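Local atomic coordinates of dihydrodipicolinate reductase N-terminus domain-containing protein (Mycobacterium smegmatis, PDB entry 6IAQ), a protein that acts as an NADP-dependent native amine dehydrogenase, probably catalysing the asymmetric reductive amination of ketones to amines. Residues 20-23 with 24-28; 199-203 with 204-208; 318-322 with 323-327. All coordinates share one frame; numbering follows the deposited sequence.

Contact 1 of 3, residues 20-23 with 24-28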
loop_
_atom_site.group_PDB
_atom_site.type_symbol
_atom_site.label_atom_id
_atom_site.label_comp_id
_atom_site.label_asym_id
_atom_site.label_seq_id
_atom_site.Cartn_x
_atom_site.Cartn_y
_atom_site.Cartn_z
ATOM N N SER A 20 -22.699 -0.778 14.529
ATOM C CA SER A 20 -23.103 -2.116 15.010
ATOM C C SER A 20 -21.963 -3.099 14.731
ATOM O O SER A 20 -21.623 -3.877 15.624
ATOM C CB SER A 20 -24.411 -2.567 14.417
ATOM O OG SER A 20 -25.454 -1.670 14.822
ATOM N N ILE A 21 -21.363 -3.038 13.543
ATOM C CA ILE A 21 -20.237 -3.945 13.160
ATOM C C ILE A 21 -19.015 -3.543 13.994
ATOM O O ILE A 21 -18.320 -4.431 14.536
ATOM C CB ILE A 21 -19.958 -3.868 11.644
ATOM C CG1 ILE A 21 -21.189 -4.261 10.829
ATOM C CG2 ILE A 21 -18.757 -4.727 11.284
ATOM C CD1 ILE A 21 -21.101 -3.942 9.344
ATOM N N VAL A 22 -18.738 -2.258 14.055
ATOM C CA VAL A 22 -17.554 -1.705 14.754
ATOM C C VAL A 22 -17.569 -2.148 16.224
ATOM O O VAL A 22 -16.502 -2.557 16.730
ATOM C CB VAL A 22 -17.511 -0.187 14.610
ATOM C CG1 VAL A 22 -16.536 0.431 15.597
ATOM C CG2 VAL A 22 -17.187 0.218 13.173
ATOM N N ALA A 23 -18.730 -2.073 16.879
ATOM C CA ALA A 23 -18.870 -2.387 18.316
ATOM C C ALA A 23 -18.342 -3.800 18.573
ATOM O O ALA A 23 -17.507 -3.965 19.481
ATOM C CB ALA A 23 -20.304 -2.197 18.754
ATOM N N GLY A 24 -18.753 -4.777 17.769
ATOM C CA GLY A 24 -18.346 -6.184 17.892
ATOM C C GLY A 24 -16.843 -6.337 17.696
ATOM O O GLY A 24 -16.223 -7.141 18.442
ATOM N N MET A 25 -16.260 -5.594 16.744
ATOM C CA MET A 25 -14.799 -5.630 16.492
ATOM C C MET A 25 -14.076 -4.998 17.693
ATOM O O MET A 25 -13.036 -5.516 18.066
ATOM C CB MET A 25 -14.415 -4.877 15.215
ATOM C CG MET A 25 -14.897 -5.538 13.937
ATOM S SD MET A 25 -14.624 -4.477 12.499
ATOM C CE MET A 25 -15.216 -5.579 11.229
ATOM N N LEU A 26 -14.587 -3.911 18.268
ATOM C CA LEU A 26 -13.961 -3.261 19.458
ATOM C C LEU A 26 -13.864 -4.311 20.580
ATOM O O LEU A 26 -12.782 -4.483 21.166
ATOM C CB LEU A 26 -14.775 -2.053 19.928
ATOM C CG LEU A 26 -14.797 -0.829 19.019
ATOM C CD1 LEU A 26 -15.765 0.220 19.557
ATOM C CD2 LEU A 26 -13.424 -0.230 18.846
ATOM N N LEU A 27 -14.942 -5.033 20.841
ATOM C CA LEU A 27 -14.983 -6.073 21.903
ATOM C C LEU A 27 -13.951 -7.172 21.588
ATOM O O LEU A 27 -13.182 -7.518 22.487
ATOM C CB LEU A 27 -16.409 -6.616 22.005
ATOM C CG LEU A 27 -17.454 -5.596 22.457
ATOM C CD1 LEU A 27 -18.841 -6.196 22.392
ATOM C CD2 LEU A 27 -17.155 -5.122 23.862
ATOM N N ASP A 28 -13.867 -7.637 20.340
ATOM C CA ASP A 28 -12.866 -8.640 19.885
ATOM C C ASP A 28 -11.434 -8.147 20.143
ATOM O O ASP A 28 -10.589 -9.001 20.392
ATOM C CB ASP A 28 -13.032 -8.995 18.407
ATOM C CG ASP A 28 -14.274 -9.834 18.122
ATOM O OD1 ASP A 28 -14.922 -10.263 19.099
ATOM O OD2 ASP A 28 -14.604 -10.055 16.924
#
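Ile21 and Met25, Val22 and Leu26, and Ala23 and Leu27 meet one helical turn apart on helix 17-28, the helix that follows the first strand of the NADP-binding domain. Three alpha-helical bonds tie the turn together. Met25 N reaches Ile21 O at 3.2 Å in the plane of the carbonyl. The shortest of the three runs from Leu26 N to Val22 O, at 2.8 Å. Leu27 N approaches Ala23 O at 3.1 Å, tilted slightly from that carbonyl's plane.

Ile21 and Met25 run next to each other on one face of the helix. With chi1 of Ile21 at -59°, its CG2 branch stands anti to the backbone N, which turns it along the helix towards Met25 CE, 3.6 Å away. The methionine gets there with a fully extended chain, an unbranched reach that suits a face shared with Thr308 of helix 302-312 and with His157 of the second subunit.

Strand 9-13, this helix and strand 32-37 form the opening beta-alpha-beta unit of a Rossmann fold. Near the helix start, Ser20 OG is hydrogen-bonded to Gly16 O, and the serine side chain lies about 7 Å from the bound NADP.

Val22 and Leu26 meet at a slant, CG1 of the valine lying 4.0 Å from CD1 of the leucine. Leu26 CG also comes to 3.3 Å from Val22 O, so hydrocarbon lies beside a carbonyl already engaged by the backbone. Val22 is buried against Cys307 and Met310, where its compact branched side chain fits against helix 302-312. Ala23 needs little space beside Leu52, whereas the longer Leu27 passes its CG 3.4 Å from Ala23 O and extends to Leu54 and Leu58.

Contact 2 of 3, residues 199-203 with 204-208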
loop_
_atom_site.group_PDB
_atom_site.type_symbol
_atom_site.label_atom_id
_atom_site.label_comp_id
_atom_site.label_asym_id
_atom_site.label_seq_id
_atom_site.Cartn_x
_atom_site.Cartn_y
_atom_site.Cartn_z
ATOM N N ARG A 199 -25.144 21.957 -2.491
ATOM C CA ARG A 199 -24.878 20.491 -2.635
ATOM C C ARG A 199 -23.536 20.189 -1.982
ATOM O O ARG A 199 -22.563 20.904 -2.217
ATOM C CB ARG A 199 -24.888 20.031 -4.095
ATOM C CG ARG A 199 -25.020 18.517 -4.229
ATOM C CD ARG A 199 -23.901 17.948 -5.063
ATOM N NE ARG A 199 -23.760 16.495 -4.942
ATOM C CZ ARG A 199 -23.186 15.737 -5.880
ATOM N NH1 ARG A 199 -22.730 16.299 -6.982
ATOM N NH2 ARG A 199 -23.064 14.427 -5.721
ATOM N N PRO A 200 -23.434 19.173 -1.104
ATOM C CA PRO A 200 -22.167 18.878 -0.434
ATOM C C PRO A 200 -21.061 18.486 -1.409
ATOM O O PRO A 200 -21.356 18.051 -2.532
ATOM C CB PRO A 200 -22.450 17.729 0.551
ATOM C CG PRO A 200 -23.856 17.283 0.279
ATOM C CD PRO A 200 -24.513 18.305 -0.645
ATOM N N PRO A 201 -19.783 18.582 -0.980
ATOM C CA PRO A 201 -18.670 18.119 -1.801
ATOM C C PRO A 201 -18.798 16.591 -2.013
ATOM O O PRO A 201 -19.371 15.878 -1.199
ATOM C CB PRO A 201 -17.413 18.481 -0.985
ATOM C CG PRO A 201 -17.898 18.507 0.473
ATOM C CD PRO A 201 -19.348 18.985 0.379
ATOM N N THR A 202 -18.326 16.125 -3.154
ATOM C CA THR A 202 -18.296 14.685 -3.502
ATOM C C THR A 202 -17.249 13.990 -2.627
ATOM O O THR A 202 -16.213 14.592 -2.296
ATOM C CB THR A 202 -18.054 14.476 -5.000
ATOM O OG1 THR A 202 -16.773 15.048 -5.299
ATOM C CG2 THR A 202 -19.162 15.090 -5.833
ATOM N N PHE A 203 -17.504 12.728 -2.286
ATOM C CA PHE A 203 -16.526 11.873 -1.562
ATOM C C PHE A 203 -15.188 11.891 -2.300
ATOM O O PHE A 203 -14.125 11.998 -1.647
ATOM C CB PHE A 203 -17.044 10.441 -1.438
ATOM C CG PHE A 203 -18.294 10.267 -0.608
ATOM C CD1 PHE A 203 -18.893 11.332 0.067
ATOM C CD2 PHE A 203 -18.838 9.008 -0.453
ATOM C CE1 PHE A 203 -20.027 11.136 0.839
ATOM C CE2 PHE A 203 -19.962 8.816 0.330
ATOM C CZ PHE A 203 -20.544 9.875 0.977
ATOM N N GLY A 204 -15.251 11.804 -3.620
ATOM C CA GLY A 204 -14.060 11.705 -4.475
ATOM C C GLY A 204 -13.229 12.969 -4.458
ATOM O O GLY A 204 -12.004 12.870 -4.610
ATOM N N ARG A 205 -13.850 14.133 -4.251
ATOM C CA ARG A 205 -13.096 15.401 -4.175
ATOM C C ARG A 205 -12.130 15.335 -2.986
ATOM O O ARG A 205 -10.946 15.736 -3.099
ATOM C CB ARG A 205 -14.080 16.570 -4.122
ATOM C CG ARG A 205 -13.418 17.901 -3.777
ATOM C CD ARG A 205 -12.392 18.331 -4.809
ATOM N NE ARG A 205 -11.582 19.338 -4.152
ATOM C CZ ARG A 205 -11.940 20.602 -4.010
ATOM N NH1 ARG A 205 -13.078 21.027 -4.536
ATOM N NH2 ARG A 205 -11.138 21.446 -3.391
ATOM N N ASN A 206 -12.607 14.827 -1.854
ATOM C CA ASN A 206 -11.753 14.720 -0.651
ATOM C C ASN A 206 -10.651 13.694 -0.943
ATOM O O ASN A 206 -9.502 13.937 -0.511
ATOM C CB ASN A 206 -12.601 14.450 0.577
ATOM C CG ASN A 206 -13.585 15.575 0.800
ATOM O OD1 ASN A 206 -14.789 15.378 0.598
ATOM N ND2 ASN A 206 -13.063 16.753 1.168
ATOM N N VAL A 207 -10.967 12.613 -1.665
ATOM C CA VAL A 207 -9.933 11.598 -2.036
ATOM C C VAL A 207 -8.805 12.290 -2.814
ATOM O O VAL A 207 -7.638 12.119 -2.448
ATOM C CB VAL A 207 -10.545 10.428 -2.831
ATOM C CG1 VAL A 207 -9.460 9.530 -3.431
ATOM C CG2 VAL A 207 -11.444 9.595 -1.933
ATOM N N LEU A 208 -9.143 13.018 -3.867
ATOM C CA LEU A 208 -8.133 13.652 -4.751
ATOM C C LEU A 208 -7.391 14.772 -4.005
ATOM O O LEU A 208 -6.181 14.916 -4.237
ATOM C CB LEU A 208 -8.815 14.137 -6.026
ATOM C CG LEU A 208 -9.444 13.048 -6.888
ATOM C CD1 LEU A 208 -9.911 13.588 -8.229
ATOM C CD2 LEU A 208 -8.509 11.854 -7.068
HETATM O O HOH W 1 -17.433 14.535 0.825
#
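From Pro201 to Thr202 the backbone is extended, with psi near 150° at both, and at Phe203 it turns into helix 203-215, bringing Arg205 N back over Thr202. Thr202 is the N-cap: its OG1 accepts from Arg205 N at 3.2 Å, while a weak bond from the same N-H goes to Thr202 O. A chi1 of 61° sets OG1 between the backbone N and the carbonyl carbon, facing the helix start and only 3.3 Å from Arg205 CB. A second hydrogen bond, to Asp256 OD2, probably sets the hydroxyl's rotation, and the arginine's own polar end turns to Asp209 in a salt bridge.

Asn206 suits the next place because its amide serves two directions. Its OD1 takes a hydrogen bond from a water at 2.8 Å that also donates to Pro201 O, joining the incoming loop to the first turn; its ND2 is held by Thr116 OG1 and Tyr112 O. Val207 N closes the turn on Phe203 O at 3.2 Å. The Phe203 side chain packs on Tyr85 and Met270 and comes to about 5 Å from the bound NADP. The arrangement is that of a threonine N-cap, here at the border of the cofactor pocket.

Contact 3 of 3, residues 318-322 with 323-327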
loop_
_atom_site.group_PDB
_atom_site.type_symbol
_atom_site.label_atom_id
_atom_site.label_comp_id
_atom_site.label_asym_id
_atom_site.label_seq_id
_atom_site.Cartn_x
_atom_site.Cartn_y
_atom_site.Cartn_z
ATOM N N ILE A 318 -5.116 7.743 18.981
ATOM C CA ILE A 318 -4.775 8.049 20.402
ATOM C C ILE A 318 -3.325 8.534 20.480
ATOM O O ILE A 318 -3.097 9.602 21.077
ATOM C CB ILE A 318 -5.065 6.865 21.333
ATOM C CG1 ILE A 318 -6.578 6.603 21.406
ATOM C CG2 ILE A 318 -4.458 7.141 22.711
ATOM C CD1 ILE A 318 -6.937 5.268 21.991
ATOM N N ALA A 319 -2.393 7.821 19.845
ATOM C CA ALA A 319 -0.936 8.116 19.885
ATOM C C ALA A 319 -0.566 9.360 19.059
ATOM O O ALA A 319 0.543 9.865 19.250
ATOM C CB ALA A 319 -0.177 6.903 19.400
ATOM N N ALA A 320 -1.425 9.865 18.171
ATOM C CA ALA A 320 -1.068 10.934 17.195
ATOM C C ALA A 320 -1.031 12.290 17.884
ATOM O O ALA A 320 -1.626 12.459 18.934
ATOM C CB ALA A 320 -2.055 10.974 16.060
ATOM N N PRO A 321 -0.384 13.310 17.289
ATOM C CA PRO A 321 -0.454 14.677 17.804
ATOM C C PRO A 321 -1.874 15.226 17.856
ATOM O O PRO A 321 -2.742 14.788 17.097
ATOM C CB PRO A 321 0.343 15.514 16.795
ATOM C CG PRO A 321 1.288 14.503 16.165
ATOM C CD PRO A 321 0.492 13.210 16.113
ATOM N N PRO A 322 -2.160 16.179 18.780
ATOM C CA PRO A 322 -3.484 16.793 18.848
ATOM C C PRO A 322 -3.754 17.589 17.568
ATOM O O PRO A 322 -2.802 17.997 16.910
ATOM C CB PRO A 322 -3.430 17.710 20.080
ATOM C CG PRO A 322 -2.261 17.153 20.906
ATOM C CD PRO A 322 -1.282 16.612 19.872
ATOM N N GLY A 323 -5.036 17.792 17.263
ATOM C CA GLY A 323 -5.493 18.458 16.035
ATOM C C GLY A 323 -6.213 17.487 15.105
ATOM O O GLY A 323 -6.435 16.324 15.492
ATOM N N ILE A 324 -6.637 17.981 13.949
ATOM C CA ILE A 324 -7.082 17.144 12.806
ATOM C C ILE A 324 -5.827 16.475 12.245
ATOM O O ILE A 324 -4.943 17.205 11.761
ATOM C CB ILE A 324 -7.815 17.966 11.724
ATOM C CG1 ILE A 324 -9.149 18.513 12.239
ATOM C CG2 ILE A 324 -8.029 17.130 10.459
ATOM C CD1 ILE A 324 -9.850 19.368 11.196
ATOM N N VAL A 325 -5.742 15.153 12.348
ATOM C CA VAL A 325 -4.633 14.381 11.716
ATOM C C VAL A 325 -5.247 13.485 10.631
ATOM O O VAL A 325 -6.040 12.599 10.974
ATOM C CB VAL A 325 -3.830 13.590 12.765
ATOM C CG1 VAL A 325 -2.688 12.835 12.082
ATOM C CG2 VAL A 325 -3.259 14.496 13.865
ATOM N N THR A 326 -4.913 13.729 9.378
ATOM C CA THR A 326 -5.393 12.973 8.202
ATOM C C THR A 326 -4.567 11.692 8.018
ATOM O O THR A 326 -3.393 11.641 8.414
ATOM C CB THR A 326 -5.381 13.861 6.958
ATOM O OG1 THR A 326 -4.054 14.373 6.796
ATOM C CG2 THR A 326 -6.365 15.000 7.075
ATOM N N VAL A 327 -5.188 10.681 7.430
ATOM C CA VAL A 327 -4.664 9.285 7.407
ATOM C C VAL A 327 -3.395 9.169 6.549
ATOM O O VAL A 327 -2.621 8.253 6.790
ATOM C CB VAL A 327 -5.765 8.324 6.935
ATOM C CG1 VAL A 327 -6.838 8.204 8.020
ATOM C CG2 VAL A 327 -6.329 8.724 5.572
#
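Val325 meets Ala320 and Pro321 across a short bend in which the chain leaves helix 314-319 and enters the short strand 323-324, at the outer edge of the parallel sheet. The contact is small, near the surface, and made by one methyl pair and a methyl-to-carbonyl approach. Both side chains of the pair set out toward the other segment, and Ala320 CB stands 4.3 Å from Val325 CG2, a loose approach for two methyl groups. The same CG2 sits closer, 3.3 Å, to Pro321 O.

With chi1 of Val325 at -179°, CG1 lies anti to the backbone N and CG2 is left beside that N, from where it covers the proline carbonyl. That oxygen is not left to the methyl alone, since Thr134 OG1 hydrogen-bonds to it. Val325 also packs on Thr134 and Leu330, a place that suits a short branched residue.

Pro321 and Pro322 hold the connection extended, their rings fixing phi near -60°. Gly323 follows with phi at 112°, a conformation that would press a CB against Pro322 O and that glycine, lacking one, adopts readily. The backbone of Gly323 bonds to Ala133 and Leu135, and that of Val325 to Leu135. Ile324 faces away, onto Trp114, while its N is bound by Asp125 OD1. Such hydrogen bonding beside strand 134-137 makes 323-324 an outermost strand, within this chain, of a Rossmann sheet ordered 2-1-3-4-5-6.

In the fold
Along the chain the three contacts come in series. Contact 1 lies on helix 17-28 of the first beta-alpha-beta unit; contact 2 starts helix 203-215, which packs on the mixed sheet through strands 249-260 and 265-273; contact 3 leads into strand 323-324. Contacts 1 and 2 lie on opposite sides of the chain's centre, their centres 28 Å apart, and both are near the bound NADP. Contact 3 is 22 Å from contact 1 and 21 Å from contact 2, centre to centre, and none touches another. Although it comes near the end of the chain, contact 3 returns to the parallel sheet begun near contact 1, so segments from near both ends contribute to the nucleotide-binding domain.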